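Local coordinates for putative lipoprotein (Clostridium perfringens ATCC 13124, PDB 4R7R) that is of unknown function but, as a putative lipoprotein with an alpha-beta fold, may bind lipid, at residues Lys24-Asp29 / Phe73-Ser78. Sequence-based numbering, arbitrary orientation.
Sequences KIRLLD and FIDLNS
R26 and D75 are joined by a salt bridge that crosses from strand 24-29 to the end of strand 70-75. R26 NH2 sits 2.6 Å from D75 OD1 and meets it on the syn side of the carboxylate; OD1 in turn lies close to the plane of the R26 guanidinium, although the N-H is well off straight at 137°. A weak second bond runs from R26 NE to D75 OD2 (3.4 Å), and the two flat groups are nearly coplanar. The bend at chi3 (-47°) turns NE back toward the neighbouring strand, and one face of the R26 guanidinium lies over F73, whose CB is 3.6 Å from R26 NH2. Its plane is only 9° from that of the F73 ring, and NH1 approaches CG and CD2 obliquely.

The backbones pair as antiparallel strands. K24 and D75 exchange two N-H to O bonds, with D75 N to K24 O at 2.8 Å, and R26 and F73 exchange two more, with F73 N to R26 O at 2.7 Å. I25 and I74 form the non-hydrogen-bonded pair between them, where I25 CA touches F73 O at 3.3 Å in a CA-H...O contact.

Apolar contacts are lighter. L28 CB meets the edge of the F73 ring at CE2. On the sheet face opposite R26, I25 CG1 and I74 CG1 are 4.5 Å apart.

R26 NH1 has a second acid, E35 of strand 35-37, so the arginine ties three adjacent strands together. Strand 80-85 flanks strand 70-75 on its other side, with K80 and V82 against F73 and I83 against I74, and helix 116-125 packs on L27.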
loop_
_atom_site.group_PDB
_atom_site.type_symbol
_atom_site.label_atom_id
_atom_site.label_comp_id
_atom_site.label_asym_id
_atom_site.label_seq_id
_atom_site.Cartn_x
_atom_site.Cartn_y
_atom_site.Cartn_z
ATOM N N LYS A 24 7.544 -2.905 10.146
ATOM C CA LYS A 24 7.384 -4.312 9.836
ATOM C C LYS A 24 6.223 -4.448 8.867
ATOM O O LYS A 24 5.248 -3.696 8.950
ATOM C CB LYS A 24 7.128 -5.130 11.100
ATOM C CG LYS A 24 8.337 -5.290 11.986
ATOM C CD LYS A 24 7.947 -5.901 13.317
ATOM C CE LYS A 24 9.180 -6.317 14.112
ATOM N NZ LYS A 24 8.822 -6.886 15.445
ATOM N N ILE A 25 6.324 -5.395 7.941
ATOM C CA ILE A 25 5.254 -5.582 6.979
ATOM C C ILE A 25 4.702 -6.994 7.038
ATOM O O ILE A 25 5.438 -7.960 7.155
ATOM C CB ILE A 25 5.715 -5.278 5.552
ATOM C CG1 ILE A 25 6.159 -3.821 5.434
ATOM C CG2 ILE A 25 4.589 -5.540 4.577
ATOM C CD1 ILE A 25 6.819 -3.512 4.102
ATOM N N ARG A 26 3.383 -7.091 6.980
ATOM C CA ARG A 26 2.713 -8.366 6.895
ATOM C C ARG A 26 1.909 -8.406 5.627
ATOM O O ARG A 26 1.180 -7.470 5.341
ATOM C CB ARG A 26 1.801 -8.578 8.086
ATOM C CG ARG A 26 2.303 -9.605 9.032
ATOM C CD ARG A 26 1.453 -9.623 10.284
ATOM N NE ARG A 26 1.208 -8.287 10.827
ATOM C CZ ARG A 26 0.001 -7.743 10.943
ATOM N NH1 ARG A 26 -1.076 -8.420 10.549
ATOM N NH2 ARG A 26 -0.132 -6.526 11.458
ATOM N N LEU A 27 2.064 -9.480 4.864
ATOM C CA LEU A 27 1.287 -9.688 3.655
ATOM C C LEU A 27 0.211 -10.745 3.888
ATOM O O LEU A 27 0.483 -11.810 4.450
ATOM C CB LEU A 27 2.188 -10.117 2.498
ATOM C CG LEU A 27 3.248 -9.151 1.984
ATOM C CD1 LEU A 27 3.847 -9.683 0.692
ATOM C CD2 LEU A 27 2.637 -7.789 1.756
ATOM N N LEU A 28 -1.008 -10.441 3.449
ATOM C CA LEU A 28 -2.109 -11.394 3.483
ATOM C C LEU A 28 -2.635 -11.703 2.068
ATOM O O LEU A 28 -3.047 -10.792 1.345
ATOM C CB LEU A 28 -3.241 -10.851 4.358
ATOM C CG LEU A 28 -4.452 -11.772 4.509
ATOM C CD1 LEU A 28 -4.048 -12.994 5.296
ATOM C CD2 LEU A 28 -5.597 -11.049 5.185
ATOM N N ASP A 29 -2.622 -12.983 1.686
ATOM C CA ASP A 29 -3.219 -13.442 0.425
ATOM C C ASP A 29 -4.750 -13.490 0.583
ATOM O O ASP A 29 -5.264 -14.217 1.428
ATOM C CB ASP A 29 -2.639 -14.820 0.041
ATOM C CG ASP A 29 -3.011 -15.274 -1.385
ATOM O OD1 ASP A 29 -4.169 -15.077 -1.806
ATOM O OD2 ASP A 29 -2.141 -15.860 -2.084
ATOM N N PHE A 73 -0.052 -5.081 5.666
ATOM C CA PHE A 73 -0.120 -4.467 6.993
ATOM C C PHE A 73 1.216 -3.867 7.354
ATOM O O PHE A 73 2.199 -4.584 7.560
ATOM C CB PHE A 73 -0.553 -5.484 8.052
ATOM C CG PHE A 73 -1.965 -5.931 7.883
ATOM C CD1 PHE A 73 -3.008 -5.148 8.340
ATOM C CD2 PHE A 73 -2.259 -7.109 7.208
ATOM C CE1 PHE A 73 -4.324 -5.539 8.170
ATOM C CE2 PHE A 73 -3.567 -7.507 7.035
ATOM C CZ PHE A 73 -4.607 -6.715 7.515
ATOM N N ILE A 74 1.253 -2.542 7.399
ATOM C CA ILE A 74 2.468 -1.831 7.760
ATOM C C ILE A 74 2.383 -1.456 9.230
ATOM O O ILE A 74 1.541 -0.648 9.647
ATOM C CB ILE A 74 2.683 -0.586 6.906
ATOM C CG1 ILE A 74 2.725 -0.969 5.430
ATOM C CG2 ILE A 74 3.975 0.102 7.298
ATOM C CD1 ILE A 74 2.677 0.221 4.502
ATOM N N ASP A 75 3.241 -2.088 10.016
ATOM C CA ASP A 75 3.219 -1.934 11.456
ATOM C C ASP A 75 4.360 -1.020 11.857
ATOM O O ASP A 75 5.520 -1.427 11.861
ATOM C CB ASP A 75 3.333 -3.302 12.153
ATOM C CG ASP A 75 2.349 -4.342 11.588
ATOM O OD1 ASP A 75 1.156 -4.272 11.962
ATOM O OD2 ASP A 75 2.756 -5.223 10.775
ATOM N N LEU A 76 4.033 0.232 12.149
ATOM C CA LEU A 76 5.016 1.162 12.694
ATOM C C LEU A 76 5.003 1.027 14.212
ATOM O O LEU A 76 4.324 0.148 14.751
ATOM C CB LEU A 76 4.723 2.602 12.266
ATOM C CG LEU A 76 4.554 2.822 10.759
ATOM C CD1 LEU A 76 3.098 3.107 10.416
ATOM C CD2 LEU A 76 5.449 3.942 10.271
ATOM N N ASN A 77 5.750 1.886 14.896
ATOM C CA ASN A 77 5.832 1.828 16.351
ATOM C C ASN A 77 4.446 1.840 17.017
ATOM O O ASN A 77 4.043 0.861 17.645
ATOM C CB ASN A 77 6.692 2.988 16.884
ATOM C CG ASN A 77 8.143 2.576 17.159
ATOM O OD1 ASN A 77 8.448 1.989 18.202
ATOM N ND2 ASN A 77 9.041 2.893 16.227
ATOM N N SER A 78 3.712 2.936 16.859
ATOM C CA SER A 78 2.397 3.067 17.479
ATOM C C SER A 78 1.257 2.803 16.490
ATOM O O SER A 78 0.280 2.133 16.821
ATOM C CB SER A 78 2.250 4.460 18.094
ATOM O OG SER A 78 2.662 5.461 17.179
#